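Local coordinates for piwi domain-containing protein (PDB 5THE) that probably binds guide and target RNA as the C-terminal lobe of a budding yeast Argonaute, the lobe that carries the Piwi domain, at residues S271-Y276 with S283-V288. Numbering follows the deposited sequence.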
ATOM      1  N   SER A 271       8.570   4.257  -1.437  1.00 23.77           N
ATOM      2  CA  SER A 271       8.402   5.491  -2.181  1.00 30.12           C
ATOM      3  C   SER A 271       8.011   5.199  -3.622  1.00 24.70           C
ATOM      4  O   SER A 271       8.299   4.132  -4.167  1.00 27.29           O
ATOM      5  CB  SER A 271       9.664   6.361  -2.149  1.00 33.02           C
ATOM      6  OG  SER A 271      10.737   5.722  -2.788  1.00 37.44           O
ATOM      7  N   ASP A 272       7.325   6.164  -4.220  1.00 24.10           N
ATOM      8  CA  ASP A 272       6.896   6.088  -5.607  1.00 27.66           C
ATOM      9  C   ASP A 272       6.881   7.513  -6.143  1.00 27.30           C
ATOM     10  O   ASP A 272       6.800   8.483  -5.385  1.00 22.23           O
ATOM     11  CB  ASP A 272       5.509   5.411  -5.748  1.00 21.42           C
ATOM     12  CG  ASP A 272       5.071   5.221  -7.196  1.00 28.85           C
ATOM     13  OD1 ASP A 272       5.864   4.732  -8.020  1.00 27.88           O
ATOM     14  OD2 ASP A 272       3.897   5.505  -7.503  1.00 29.39           O
ATOM     15  N   VAL A 273       6.986   7.620  -7.457  1.00 27.52           N
ATOM     16  CA  VAL A 273       6.799   8.872  -8.173  1.00 31.12           C
ATOM     17  C   VAL A 273       5.798   8.621  -9.285  1.00 31.20           C
ATOM     18  O   VAL A 273       5.863   7.593  -9.966  1.00 29.78           O
ATOM     19  CB  VAL A 273       8.120   9.411  -8.758  1.00 34.86           C
ATOM     20  CG1 VAL A 273       7.918  10.804  -9.348  1.00 30.77           C
ATOM     21  CG2 VAL A 273       9.172   9.451  -7.699  1.00 40.27           C
ATOM     22  N   THR A 274       4.868   9.548  -9.467  1.00 26.98           N
ATOM     23  CA  THR A 274       3.984   9.509 -10.619  1.00 28.34           C
ATOM     24  C   THR A 274       4.129  10.813 -11.383  1.00 32.18           C
ATOM     25  O   THR A 274       4.420  11.862 -10.797  1.00 23.49           O
ATOM     26  CB  THR A 274       2.530   9.315 -10.220  1.00 26.49           C
ATOM     27  OG1 THR A 274       2.174  10.322  -9.256  1.00 32.08           O
ATOM     28  CG2 THR A 274       2.342   7.927  -9.625  1.00 38.55           C
ATOM     29  N   HIS A 275       3.905  10.747 -12.688  1.00 27.22           N
ATOM     30  CA  HIS A 275       4.224  11.861 -13.560  1.00 29.54           C
ATOM     31  C   HIS A 275       2.965  12.422 -14.192  1.00 32.04           C
ATOM     32  O   HIS A 275       1.969  11.713 -14.369  1.00 30.98           O
ATOM     33  CB  HIS A 275       5.204  11.436 -14.636  1.00 32.55           C
ATOM     34  CG  HIS A 275       6.457  10.845 -14.084  1.00 34.08           C
ATOM     35  ND1 HIS A 275       7.393  11.598 -13.410  1.00 32.77           N
ATOM     36  CD2 HIS A 275       6.920   9.573 -14.085  1.00 31.81           C
ATOM     37  CE1 HIS A 275       8.384  10.815 -13.020  1.00 36.06           C
ATOM     38  NE2 HIS A 275       8.123   9.583 -13.422  1.00 33.85           N
ATOM     39  N   TYR A 276       3.040  13.709 -14.519  1.00 31.42           N
ATOM     40  CA  TYR A 276       1.999  14.420 -15.252  1.00 32.88           C
ATOM     41  C   TYR A 276       0.604  14.175 -14.678  1.00 26.99           C
ATOM     42  O   TYR A 276      -0.252  13.572 -15.337  1.00 33.04           O
ATOM     43  CB  TYR A 276       2.058  14.061 -16.731  1.00 35.52           C
ATOM     44  CG  TYR A 276       3.438  14.312 -17.310  1.00 33.45           C
ATOM     45  CD1 TYR A 276       3.949  15.606 -17.390  1.00 32.82           C
ATOM     46  CD2 TYR A 276       4.243  13.256 -17.737  1.00 37.65           C
ATOM     47  CE1 TYR A 276       5.217  15.848 -17.898  1.00 35.73           C
ATOM     48  CE2 TYR A 276       5.516  13.493 -18.255  1.00 38.46           C
ATOM     49  CZ  TYR A 276       5.993  14.789 -18.331  1.00 39.57           C
ATOM     50  OH  TYR A 276       7.254  15.032 -18.827  1.00 42.28           O
ATOM     51  N   SER A 283       5.932  16.270 -11.329  1.00 31.25           N
ATOM     52  CA  SER A 283       5.656  14.942 -10.820  1.00 31.13           C
ATOM     53  C   SER A 283       5.339  14.991  -9.318  1.00 25.68           C
ATOM     54  O   SER A 283       5.571  15.991  -8.626  1.00 26.64           O
ATOM     55  CB  SER A 283       6.844  14.029 -11.116  1.00 30.52           C
ATOM     56  OG  SER A 283       7.059  13.988 -12.510  1.00 34.46           O
ATOM     57  N   ILE A 284       4.796  13.883  -8.818  1.00 26.94           N
ATOM     58  CA  ILE A 284       4.402  13.737  -7.420  1.00 26.95           C
ATOM     59  C   ILE A 284       5.144  12.542  -6.847  1.00 26.33           C
ATOM     60  O   ILE A 284       5.152  11.470  -7.457  1.00 24.50           O
ATOM     61  CB  ILE A 284       2.879  13.552  -7.275  1.00 27.51           C
ATOM     62  CG1 ILE A 284       2.154  14.763  -7.839  1.00 25.57           C
ATOM     63  CG2 ILE A 284       2.492  13.314  -5.804  1.00 21.78           C
ATOM     64  CD1 ILE A 284       0.640  14.680  -7.808  1.00 23.75           C
ATOM     65  N   ALA A 285       5.768  12.729  -5.684  1.00 25.15           N
ATOM     66  CA  ALA A 285       6.465  11.667  -4.975  1.00 30.40           C
ATOM     67  C   ALA A 285       5.779  11.414  -3.642  1.00 28.73           C
ATOM     68  O   ALA A 285       5.194  12.325  -3.052  1.00 25.14           O
ATOM     69  CB  ALA A 285       7.949  12.015  -4.727  1.00 27.01           C
ATOM     70  N   SER A 286       5.848  10.169  -3.181  1.00 22.26           N
ATOM     71  CA  SER A 286       5.297   9.788  -1.893  1.00 27.04           C
ATOM     72  C   SER A 286       6.318   8.939  -1.147  1.00 27.70           C
ATOM     73  O   SER A 286       7.205   8.332  -1.744  1.00 27.69           O
ATOM     74  CB  SER A 286       3.976   9.025  -2.044  1.00 22.34           C
ATOM     75  OG  SER A 286       4.218   7.767  -2.640  1.00 26.93           O
ATOM     76  N   LEU A 287       6.208   8.940   0.175  1.00 21.56           N
ATOM     77  CA  LEU A 287       7.071   8.140   1.031  1.00 20.71           C
ATOM     78  C   LEU A 287       6.220   7.661   2.195  1.00 23.76           C
ATOM     79  O   LEU A 287       5.722   8.483   2.965  1.00 27.87           O
ATOM     80  CB  LEU A 287       8.273   8.949   1.543  1.00 17.56           C
ATOM     81  CG  LEU A 287       9.199   8.157   2.470  1.00 23.12           C
ATOM     82  CD1 LEU A 287       9.919   7.060   1.684  1.00 19.54           C
ATOM     83  CD2 LEU A 287      10.204   9.059   3.242  1.00 20.99           C
ATOM     84  N   VAL A 288       6.035   6.341   2.308  1.00 21.00           N
ATOM     85  CA  VAL A 288       5.307   5.752   3.423  1.00 20.83           C
ATOM     86  C   VAL A 288       6.314   5.036   4.300  1.00 23.61           C
ATOM     87  O   VAL A 288       7.405   4.662   3.858  1.00 18.53           O
ATOM     88  CB  VAL A 288       4.192   4.779   2.977  1.00 21.00           C
ATOM     89  CG1 VAL A 288       3.162   5.489   2.085  1.00 21.96           C
ATOM     90  CG2 VAL A 288       4.794   3.579   2.254  1.00 19.60           C
TER
HETATM   91  O   HOH W   1       5.413  15.088 -14.276  1.00 27.01           O
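His-275 and Ser-283 close the loop end of an antiparallel beta hairpin in the Piwi domain, whose RNase H-like fold places strands 264-274 and 282-289 side by side. The imidazole of His-275 turns its edge to the serine: ND1 lies 2.6 Å from Ser-283 OG, in the plane of the ring, a short hydrogen bond that either atom could donate. Ser-283 OG reaches this point anti to its own carbonyl carbon (chi1 -59°), where water 1 also bonds it and ties it to Tyr-276 N. An alanine in place of His-275 would probably leave Ser-283 OG without its ring partner, resting on the water and a weak bond from Glu-310 N. Further along, the two methyls of Val-273 spread over one face of the partner strand: CG1, anti to the backbone N (chi1 -173°), packs 3.8 Å from Ser-283 CB, while CG2 meets Ala-285 CB at 4.1 Å. Ile-313 covers Val-273 and Ala-285 on this face, and Ser-271 CB touches Leu-287 CD1 at 3.9 Å. The other face carries Asp-272, Thr-274, Ile-284 and Ser-286 against helix 490-515. There the side chains of Thr-274 and Ile-284 cross obliquely, with OG1 of the threonine 3.9 Å from CB of the isoleucine. Ser-286 OG turns to Ala-495 O instead of bonding across the hairpin. The Asp-272 carboxylate lies close to those of Asp-344 and Asp-496, a grouping of acids consistent with the active centre of the RNase H-like fold. Two hydrogen-bonded pairs join the backbones, unevenly: Thr-274 N to Ile-284 O is 2.8 Å, whereas Asp-272 N to Ser-286 O stretches to 3.3 Å, its donor tilted 34° from the carbonyl plane.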